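Local coordinates for pirin-like protein (PDB 2P17) that is of unknown function but, as a member of the pirin family with its paired cupin domains, binds one iron ion per subunit, at residues G59-T64 and L114-P119; V170-E175 and L235-Y240; F191-E196 and G211-F216. One frame throughout, in Å; residues are numbered along the deposited sequence.

Contact 1: residues G59-T64 and L114-P119; sequences GIETVT and LWVNLP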
loop_
_atom_site.group_PDB
_atom_site.type_symbol
_atom_site.label_atom_id
_atom_site.label_comp_id
_atom_site.label_asym_id
_atom_site.label_seq_id
_atom_site.Cartn_x
_atom_site.Cartn_y
_atom_site.Cartn_z
ATOM N N GLY A 59 13.119 -8.959 -9.626
ATOM C CA GLY A 59 13.177 -7.599 -10.152
ATOM C C GLY A 59 12.113 -6.647 -9.628
ATOM O O GLY A 59 11.928 -5.558 -10.181
ATOM N N ILE A 60 11.414 -7.065 -8.570
ATOM C CA ILE A 60 10.318 -6.290 -7.972
ATOM C C ILE A 60 10.368 -6.439 -6.460
ATOM O O ILE A 60 11.155 -7.231 -5.931
ATOM C CB ILE A 60 8.912 -6.735 -8.488
ATOM C CG1 ILE A 60 8.546 -8.149 -8.002
ATOM C CG2 ILE A 60 8.822 -6.593 -10.014
ATOM C CD1 ILE A 60 7.064 -8.507 -8.267
ATOM N N GLU A 61 9.560 -5.635 -5.776
ATOM C CA GLU A 61 9.208 -5.872 -4.380
ATOM C C GLU A 61 7.704 -6.100 -4.278
ATOM O O GLU A 61 6.930 -5.563 -5.071
ATOM C CB GLU A 61 9.582 -4.689 -3.491
ATOM C CG GLU A 61 11.023 -4.227 -3.640
ATOM C CD GLU A 61 11.362 -3.196 -2.594
ATOM O OE1 GLU A 61 10.872 -2.045 -2.716
ATOM O OE2 GLU A 61 12.072 -3.532 -1.636
ATOM N N THR A 62 7.290 -6.904 -3.305
ATOM C CA THR A 62 5.868 -7.030 -3.000
ATOM C C THR A 62 5.620 -6.581 -1.574
ATOM O O THR A 62 6.451 -6.809 -0.686
ATOM C CB THR A 62 5.334 -8.449 -3.182
ATOM O OG1 THR A 62 5.958 -9.320 -2.238
ATOM C CG2 THR A 62 5.611 -8.956 -4.600
ATOM N N VAL A 63 4.488 -5.919 -1.364
ATOM C CA VAL A 63 4.145 -5.397 -0.046
ATOM C C VAL A 63 2.735 -5.826 0.270
ATOM O O VAL A 63 1.806 -5.456 -0.458
ATOM C CB VAL A 63 4.239 -3.868 -0.006
ATOM C CG1 VAL A 63 3.954 -3.375 1.408
ATOM C CG2 VAL A 63 5.641 -3.391 -0.419
ATOM N N THR A 64 2.579 -6.609 1.342
ATOM C CA THR A 64 1.269 -7.140 1.724
ATOM C C THR A 64 0.759 -6.430 2.957
ATOM O O THR A 64 1.506 -6.263 3.916
ATOM C CB THR A 64 1.353 -8.635 2.078
ATOM O OG1 THR A 64 2.138 -9.328 1.100
ATOM C CG2 THR A 64 -0.036 -9.267 2.144
ATOM N N LEU A 114 0.649 -5.191 -3.030
ATOM C CA LEU A 114 1.226 -4.162 -3.895
ATOM C C LEU A 114 2.528 -4.660 -4.508
ATOM O O LEU A 114 3.313 -5.321 -3.830
ATOM C CB LEU A 114 1.510 -2.921 -3.042
ATOM C CG LEU A 114 2.165 -1.729 -3.715
ATOM C CD1 LEU A 114 1.110 -0.919 -4.472
ATOM C CD2 LEU A 114 2.872 -0.861 -2.676
ATOM N N TRP A 115 2.738 -4.371 -5.792
ATOM C CA TRP A 115 4.047 -4.597 -6.411
ATOM C C TRP A 115 4.719 -3.276 -6.658
ATOM O O TRP A 115 4.108 -2.330 -7.172
ATOM C CB TRP A 115 3.910 -5.311 -7.750
ATOM C CG TRP A 115 3.512 -6.751 -7.679
ATOM C CD1 TRP A 115 3.046 -7.433 -6.587
ATOM C CD2 TRP A 115 3.513 -7.679 -8.768
ATOM N NE1 TRP A 115 2.775 -8.742 -6.930
ATOM C CE2 TRP A 115 3.051 -8.916 -8.263
ATOM C CE3 TRP A 115 3.877 -7.587 -10.121
ATOM C CZ2 TRP A 115 2.935 -10.061 -9.073
ATOM C CZ3 TRP A 115 3.754 -8.726 -10.927
ATOM C CH2 TRP A 115 3.290 -9.942 -10.393
ATOM N N VAL A 116 5.996 -3.221 -6.289
ATOM C CA VAL A 116 6.809 -2.024 -6.505
ATOM C C VAL A 116 7.936 -2.395 -7.455
ATOM O O VAL A 116 8.598 -3.417 -7.269
ATOM C CB VAL A 116 7.409 -1.511 -5.188
ATOM C CG1 VAL A 116 8.096 -0.158 -5.400
ATOM C CG2 VAL A 116 6.353 -1.398 -4.091
ATOM N N ASN A 117 8.157 -1.588 -8.483
ATOM C CA ASN A 117 9.249 -1.873 -9.410
ATOM C C ASN A 117 10.596 -1.613 -8.751
ATOM O O ASN A 117 10.716 -0.743 -7.889
ATOM C CB ASN A 117 9.111 -1.001 -10.654
ATOM C CG ASN A 117 9.870 -1.552 -11.839
ATOM O OD1 ASN A 117 10.302 -2.705 -11.839
ATOM N ND2 ASN A 117 10.013 -0.724 -12.879
ATOM N N LEU A 118 11.600 -2.390 -9.149
ATOM C CA LEU A 118 12.989 -2.076 -8.818
ATOM C C LEU A 118 13.642 -1.425 -10.031
ATOM O O LEU A 118 13.470 -1.907 -11.160
ATOM C CB LEU A 118 13.778 -3.330 -8.429
ATOM C CG LEU A 118 13.450 -4.001 -7.083
ATOM C CD1 LEU A 118 14.136 -5.346 -6.947
ATOM C CD2 LEU A 118 13.870 -3.114 -5.936
ATOM N N PRO A 119 14.411 -0.341 -9.802
ATOM C CA PRO A 119 15.187 0.249 -10.901
ATOM C C PRO A 119 16.241 -0.746 -11.378
ATOM O O PRO A 119 16.631 -1.651 -10.631
ATOM C CB PRO A 119 15.882 1.446 -10.254
ATOM C CG PRO A 119 15.136 1.707 -8.982
ATOM C CD PRO A 119 14.598 0.394 -8.540
HETATM O O HOH W 1 11.854 -0.678 -4.965
#

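Contact 2: residues V170-E175 and L235-Y240; sequences VEMIVE and LRLLLY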
loop_
_atom_site.group_PDB
_atom_site.type_symbol
_atom_site.label_atom_id
_atom_site.label_comp_id
_atom_site.label_asym_id
_atom_site.label_seq_id
_atom_site.Cartn_x
_atom_site.Cartn_y
_atom_site.Cartn_z
ATOM N N VAL A 170 1.279 4.823 4.565
ATOM C CA VAL A 170 0.711 5.173 5.849
ATOM C C VAL A 170 -0.711 4.668 5.984
ATOM O O VAL A 170 -1.467 4.619 5.007
ATOM C CB VAL A 170 0.733 6.706 6.120
ATOM C CG1 VAL A 170 2.171 7.271 6.122
ATOM C CG2 VAL A 170 -0.150 7.473 5.150
ATOM N N GLU A 171 -1.059 4.266 7.195
ATOM C CA GLU A 171 -2.428 3.906 7.518
ATOM C C GLU A 171 -3.054 5.008 8.365
ATOM O O GLU A 171 -2.521 5.363 9.419
ATOM C CB GLU A 171 -2.448 2.580 8.261
ATOM C CG GLU A 171 -3.844 2.099 8.629
ATOM C CD GLU A 171 -3.791 0.841 9.441
ATOM O OE1 GLU A 171 -2.804 0.681 10.184
ATOM O OE2 GLU A 171 -4.738 0.036 9.349
HETATM N N MSE A 172 -4.180 5.540 7.900
HETATM C CA MSE A 172 -4.886 6.586 8.634
HETATM C C MSE A 172 -6.176 6.057 9.200
HETATM O O MSE A 172 -6.943 5.400 8.493
HETATM C CB MSE A 172 -5.210 7.766 7.731
HETATM C CG MSE A 172 -4.024 8.381 7.079
HETATM SE SE MSE A 172 -4.604 10.008 6.229
HETATM C CE MSE A 172 -3.202 10.145 5.070
ATOM N N ILE A 173 -6.396 6.339 10.479
ATOM C CA ILE A 173 -7.673 6.096 11.134
ATOM C C ILE A 173 -8.130 7.460 11.637
ATOM O O ILE A 173 -7.461 8.081 12.473
ATOM C CB ILE A 173 -7.563 5.103 12.293
ATOM C CG1 ILE A 173 -7.004 3.752 11.803
ATOM C CG2 ILE A 173 -8.939 4.910 12.928
ATOM C CD1 ILE A 173 -6.716 2.732 12.926
ATOM N N VAL A 174 -9.254 7.925 11.102
ATOM C CA VAL A 174 -9.663 9.314 11.289
ATOM C C VAL A 174 -11.097 9.359 11.795
ATOM O O VAL A 174 -11.981 8.744 11.208
ATOM C CB VAL A 174 -9.548 10.101 9.962
ATOM C CG1 VAL A 174 -9.764 11.586 10.203
ATOM C CG2 VAL A 174 -8.164 9.893 9.308
ATOM N N GLU A 175 -11.316 10.099 12.878
ATOM C CA GLU A 175 -12.656 10.250 13.449
ATOM C C GLU A 175 -13.481 11.225 12.613
ATOM O O GLU A 175 -12.931 12.158 12.017
ATOM C CB GLU A 175 -12.576 10.701 14.918
ATOM C CG GLU A 175 -11.710 9.813 15.839
ATOM C CD GLU A 175 -12.159 8.359 15.899
ATOM O OE1 GLU A 175 -13.350 8.115 16.183
ATOM O OE2 GLU A 175 -11.317 7.455 15.674
ATOM N N LEU A 235 -13.183 6.749 9.427
ATOM C CA LEU A 235 -12.442 6.481 8.198
ATOM C C LEU A 235 -11.157 5.707 8.465
ATOM O O LEU A 235 -10.382 6.072 9.346
ATOM C CB LEU A 235 -12.117 7.815 7.510
ATOM C CG LEU A 235 -11.321 7.892 6.210
ATOM C CD1 LEU A 235 -12.086 7.260 5.063
ATOM C CD2 LEU A 235 -11.046 9.344 5.883
ATOM N N ARG A 236 -10.942 4.646 7.694
ATOM C CA ARG A 236 -9.679 3.926 7.725
ATOM C C ARG A 236 -9.189 3.767 6.291
ATOM O O ARG A 236 -9.947 3.345 5.430
ATOM C CB ARG A 236 -9.832 2.561 8.399
ATOM C CG ARG A 236 -8.509 1.860 8.666
ATOM C CD ARG A 236 -8.709 0.670 9.602
ATOM N NE ARG A 236 -7.434 0.115 10.049
ATOM C CZ ARG A 236 -7.270 -0.595 11.163
ATOM N NH1 ARG A 236 -8.298 -0.839 11.979
ATOM N NH2 ARG A 236 -6.068 -1.058 11.472
ATOM N N LEU A 237 -7.931 4.123 6.033
ATOM C CA LEU A 237 -7.411 4.070 4.667
ATOM C C LEU A 237 -5.910 3.812 4.656
ATOM O O LEU A 237 -5.225 4.030 5.651
ATOM C CB LEU A 237 -7.748 5.361 3.907
ATOM C CG LEU A 237 -7.114 6.669 4.405
ATOM C CD1 LEU A 237 -5.668 6.855 3.942
ATOM C CD2 LEU A 237 -7.963 7.842 3.943
ATOM N N LEU A 238 -5.425 3.343 3.514
ATOM C CA LEU A 238 -3.995 3.215 3.250
ATOM C C LEU A 238 -3.603 4.175 2.143
ATOM O O LEU A 238 -4.242 4.214 1.104
ATOM C CB LEU A 238 -3.651 1.778 2.848
ATOM C CG LEU A 238 -3.814 0.718 3.938
ATOM C CD1 LEU A 238 -3.817 -0.654 3.294
ATOM C CD2 LEU A 238 -2.732 0.837 4.988
ATOM N N LEU A 239 -2.550 4.949 2.376
ATOM C CA LEU A 239 -2.004 5.852 1.365
ATOM C C LEU A 239 -0.645 5.324 0.930
ATOM O O LEU A 239 0.213 5.019 1.771
ATOM C CB LEU A 239 -1.869 7.276 1.925
ATOM C CG LEU A 239 -1.376 8.408 1.016
ATOM C CD1 LEU A 239 -1.958 9.744 1.444
ATOM C CD2 LEU A 239 0.158 8.483 1.007
ATOM N N TYR A 240 -0.452 5.238 -0.387
ATOM C CA TYR A 240 0.791 4.750 -0.973
ATOM C C TYR A 240 1.304 5.809 -1.927
ATOM O O TYR A 240 0.562 6.252 -2.798
ATOM C CB TYR A 240 0.541 3.510 -1.814
ATOM C CG TYR A 240 -0.053 2.298 -1.139
ATOM C CD1 TYR A 240 0.768 1.275 -0.666
ATOM C CD2 TYR A 240 -1.438 2.131 -1.039
ATOM C CE1 TYR A 240 0.215 0.104 -0.103
ATOM C CE2 TYR A 240 -1.990 0.972 -0.479
ATOM C CZ TYR A 240 -1.153 -0.030 -0.011
ATOM O OH TYR A 240 -1.706 -1.174 0.528
#

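Contact 3: residues F191-E196 and G211-F216; sequences FLYILE and GQALFF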
loop_
_atom_site.group_PDB
_atom_site.type_symbol
_atom_site.label_atom_id
_atom_site.label_comp_id
_atom_site.label_asym_id
_atom_site.label_seq_id
_atom_site.Cartn_x
_atom_site.Cartn_y
_atom_site.Cartn_z
ATOM N N PHE A 191 -1.586 7.322 -4.473
ATOM C CA PHE A 191 -3.012 7.123 -4.408
ATOM C C PHE A 191 -3.327 6.661 -2.995
ATOM O O PHE A 191 -2.422 6.343 -2.213
ATOM C CB PHE A 191 -3.450 6.050 -5.432
ATOM C CG PHE A 191 -2.880 4.687 -5.155
ATOM C CD1 PHE A 191 -3.581 3.799 -4.350
ATOM C CD2 PHE A 191 -1.624 4.326 -5.621
ATOM C CE1 PHE A 191 -3.051 2.554 -4.036
ATOM C CE2 PHE A 191 -1.075 3.085 -5.314
ATOM C CZ PHE A 191 -1.787 2.193 -4.530
ATOM N N LEU A 192 -4.604 6.591 -2.672
ATOM C CA LEU A 192 -5.011 5.951 -1.420
ATOM C C LEU A 192 -6.142 4.973 -1.675
ATOM O O LEU A 192 -6.841 5.085 -2.680
ATOM C CB LEU A 192 -5.364 6.987 -0.320
ATOM C CG LEU A 192 -6.480 7.991 -0.615
ATOM C CD1 LEU A 192 -7.874 7.387 -0.422
ATOM C CD2 LEU A 192 -6.315 9.234 0.256
ATOM N N TYR A 193 -6.297 4.005 -0.783
ATOM C CA TYR A 193 -7.384 3.049 -0.884
ATOM C C TYR A 193 -8.130 3.036 0.435
ATOM O O TYR A 193 -7.514 2.937 1.499
ATOM C CB TYR A 193 -6.850 1.645 -1.227
ATOM C CG TYR A 193 -7.948 0.620 -1.270
ATOM C CD1 TYR A 193 -8.830 0.576 -2.339
ATOM C CD2 TYR A 193 -8.131 -0.279 -0.212
ATOM C CE1 TYR A 193 -9.855 -0.357 -2.373
ATOM C CE2 TYR A 193 -9.170 -1.210 -0.228
ATOM C CZ TYR A 193 -10.015 -1.240 -1.325
ATOM O OH TYR A 193 -11.053 -2.154 -1.374
ATOM N N ILE A 194 -9.461 3.143 0.376
ATOM C CA ILE A 194 -10.254 3.289 1.579
ATOM C C ILE A 194 -10.772 1.933 2.047
ATOM O O ILE A 194 -11.471 1.239 1.311
ATOM C CB ILE A 194 -11.426 4.286 1.376
ATOM C CG1 ILE A 194 -10.871 5.641 0.940
ATOM C CG2 ILE A 194 -12.203 4.443 2.673
ATOM C CD1 ILE A 194 -11.930 6.632 0.483
ATOM N N LEU A 195 -10.419 1.580 3.282
ATOM C CA LEU A 195 -10.834 0.314 3.879
ATOM C C LEU A 195 -12.215 0.391 4.527
ATOM O O LEU A 195 -12.986 -0.582 4.485
ATOM C CB LEU A 195 -9.811 -0.127 4.939
ATOM C CG LEU A 195 -8.397 -0.390 4.417
ATOM C CD1 LEU A 195 -7.405 -0.465 5.574
ATOM C CD2 LEU A 195 -8.381 -1.650 3.584
ATOM N N GLU A 196 -12.511 1.530 5.145
ATOM C CA GLU A 196 -13.708 1.681 5.994
ATOM C C GLU A 196 -14.132 3.137 5.961
ATOM O O GLU A 196 -13.290 4.037 6.002
ATOM C CB GLU A 196 -13.382 1.271 7.438
ATOM C CG GLU A 196 -14.577 1.101 8.377
ATOM C CD GLU A 196 -14.142 1.010 9.847
ATOM O OE1 GLU A 196 -12.934 0.789 10.116
ATOM O OE2 GLU A 196 -15.008 1.170 10.734
ATOM N N GLY A 211 -13.766 0.863 -0.432
ATOM C CA GLY A 211 -13.706 0.094 -1.670
ATOM C C GLY A 211 -13.284 0.917 -2.868
ATOM O O GLY A 211 -13.287 0.420 -3.994
ATOM N N GLN A 212 -12.904 2.169 -2.625
ATOM C CA GLN A 212 -12.426 3.046 -3.697
ATOM C C GLN A 212 -10.961 3.392 -3.543
ATOM O O GLN A 212 -10.462 3.559 -2.418
ATOM C CB GLN A 212 -13.246 4.335 -3.760
ATOM C CG GLN A 212 -14.735 4.075 -3.977
ATOM C CD GLN A 212 -15.483 5.340 -4.281
ATOM O OE1 GLN A 212 -15.411 6.312 -3.524
ATOM N NE2 GLN A 212 -16.212 5.344 -5.398
ATOM N N ALA A 213 -10.293 3.495 -4.691
ATOM C CA ALA A 213 -8.940 4.047 -4.775
ATOM C C ALA A 213 -9.003 5.440 -5.370
ATOM O O ALA A 213 -9.654 5.651 -6.402
ATOM C CB ALA A 213 -8.047 3.152 -5.613
ATOM N N LEU A 214 -8.332 6.389 -4.717
ATOM C CA LEU A 214 -8.325 7.796 -5.142
ATOM C C LEU A 214 -6.910 8.156 -5.524
ATOM O O LEU A 214 -6.012 8.036 -4.700
ATOM C CB LEU A 214 -8.846 8.706 -4.024
ATOM C CG LEU A 214 -10.369 8.797 -3.866
ATOM C CD1 LEU A 214 -10.974 7.491 -3.361
ATOM C CD2 LEU A 214 -10.703 9.912 -2.893
ATOM N N PHE A 215 -6.717 8.554 -6.783
ATOM C CA PHE A 215 -5.379 8.801 -7.322
ATOM C C PHE A 215 -5.049 10.273 -7.263
ATOM O O PHE A 215 -5.925 11.112 -7.485
ATOM C CB PHE A 215 -5.293 8.295 -8.760
ATOM C CG PHE A 215 -5.441 6.815 -8.863
ATOM C CD1 PHE A 215 -4.318 5.986 -8.852
ATOM C CD2 PHE A 215 -6.707 6.230 -8.902
ATOM C CE1 PHE A 215 -4.458 4.602 -8.910
ATOM C CE2 PHE A 215 -6.856 4.857 -8.956
ATOM C CZ PHE A 215 -5.737 4.041 -8.969
ATOM N N PHE A 216 -3.779 10.589 -7.003
ATOM C CA PHE A 216 -3.362 11.966 -6.760
ATOM C C PHE A 216 -2.827 12.635 -8.029
ATOM O O PHE A 216 -2.186 11.997 -8.852
ATOM C CB PHE A 216 -2.267 12.059 -5.671
ATOM C CG PHE A 216 -2.569 11.296 -4.403
ATOM C CD1 PHE A 216 -3.883 11.113 -3.959
ATOM C CD2 PHE A 216 -1.519 10.797 -3.620
ATOM C CE1 PHE A 216 -4.142 10.404 -2.791
ATOM C CE2 PHE A 216 -1.775 10.094 -2.440
ATOM C CZ PHE A 216 -3.090 9.904 -2.020
#

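Contact 1: residues G59-T64 and L114-P119
At Leu114 the second strand joins the first in a hydrogen-bonded antiparallel pair with Val63, Leu114 N reaching Val63 O at 2.8 Å almost straight (177°). The CB atoms of Leu114 and Val63 sit beside each other on one face of the sheet. Trp115 turns to the other face. Ile60 CD1 lies over its ring, 3.9 Å from the centroid of the six-membered ring, a CH-pi contact made possible by the crowded chi1 of Ile60 (68°), while Thr62 CG2 approaches Trp115 CD1 to 3.6 Å. This face looks toward the iron site of the N-terminal cupin barrel: the indole also meets the ring of the iron ligand His57, planes about 75° apart. An alanine in place of Trp115 removes the indole that Ile60 CD1 and Thr62 CG2 lie against, and would probably leave His57 less firmly placed. Val116 pairs with Glu61 through two nearly straight hydrogen bonds, N to O each way. Past Asn117, whose carbonyl O shares a water with Glu61 OE1, Leu118 N makes a weak hydrogen bond to Gly59 O (3.3 Å). The Leu118 and Glu61 side chains cross at about a right angle, Leu118 CD2 3.8 Å from Glu61 CG; Glu61 OE2 is hydrogen-bonded to Thr92 OG1.

Contact 2: residues V170-E175 and L235-Y240
Glu171 OE2 is gripped by three donors: NE and NH2 of Arg236 from the partner strand, and the hydroxyl of Tyr65. The two strands are antiparallel neighbours in the C-terminal cupin domain, and this salt bridge spans them diagonally, because the residue directly opposite Glu171 is Leu238. Arg236 comes side-on, its NE 2.8 Å and its NH2 2.7 Å from Glu171 OE2. The oxygen lies in the guanidinium plane, yet both nitrogens meet it from above the carboxylate plane, the two planes being 48° apart. Both chains are extended to make this reach: CG of Glu171 is anti to its backbone N (chi1 -179°), as is CG of Arg236. Ile173 runs alongside the arginine and sets CD1 over the centre of the guanidinium, 3.8 Å from Arg236 CZ, so one face is covered by a methyl group while the edge is held by the acid. The second carboxylate oxygen, Glu171 OE1, pairs with Arg148, and two arginines so near would be expected to keep Glu171 ionised.

Six backbone hydrogen bonds join the strands, two at each of three hydrogen-bonded pairs: Val170 with Leu239, Met172 with Leu237 and Val174 with Leu235 exchange N-H and C=O, the last reaching 2.8 Å from Val174 N to Leu235 O. The opposite face is apolar. There the selenomethionine Met172 lies beside Leu237, then stretches out until its CE stands 3.9 Å from Leu239 CD1.

Contact 3: residues F191-E196 and G211-F216
The ring of Phe216 lies with one face flat on the backbone of the partner strand: CA of Phe191 sits 3.6 Å above its plane, over the centre, and Phe216 CZ comes within 3.4 Å of Phe191 C. At that ring's edge, in its plane, Leu192 CD2 touches Phe216 CE1 at 3.9 Å, the two side chains crossing at about a right angle. Leu192 gets there with CG in the crowded position between N and carbonyl carbon (chi1 59°), from which its other methyl, CD1, meets Leu214 CB. Phe191 takes the same crowded torsion on the other face of this antiparallel pairing. Its CB is 3.5 Å from Phe215 CD1, and the two rings run side by side but obliquely, with planes at 38°. Farther along, Tyr193 extends anti to its backbone N (chi1 177°) and slants across the start of the partner strand, with CD1 3.4 Å from Gln212 O and OH 3.5 Å from Gly211 CA. Leu192 and Leu214 exchange backbone bonds, and Gly211 N closes the ladder on Ile194 O; at the Gly211 backbone angles a CB would press against the preceding carbonyl O, leaving room only for glycine. Just beyond, Leu195 and Glu196 form a classic beta bulge opposite Arg236. Within the C-terminal cupin domain, strand 189-196 thus lies between strands 212-216 and 235-242, while strand 3-19 flanks 212-216 on its other side.

Overall arrangement
From the N terminus, strand 3-19 first crosses to the C-terminal half, where it borders strand 212-216 of contact 3. The chain then builds the N-terminal cupin domain, and contact 1 closes a loop of 49 residues, mostly strand, before contact 2 opens. Contact 2 spans 59 residues of the C-terminal cupin domain, and contact 3, a much shorter closure, falls wholly within that span. The two share a sheet: strands 189-196 and 235-242 are neighbours, joined by Tyr193 N to Leu238 O at 2.8 Å. Contact 1 lies about 21 Å from contact 2, centre to centre, yet Leu114 packs on Tyr240 and Phe191 where the domains meet.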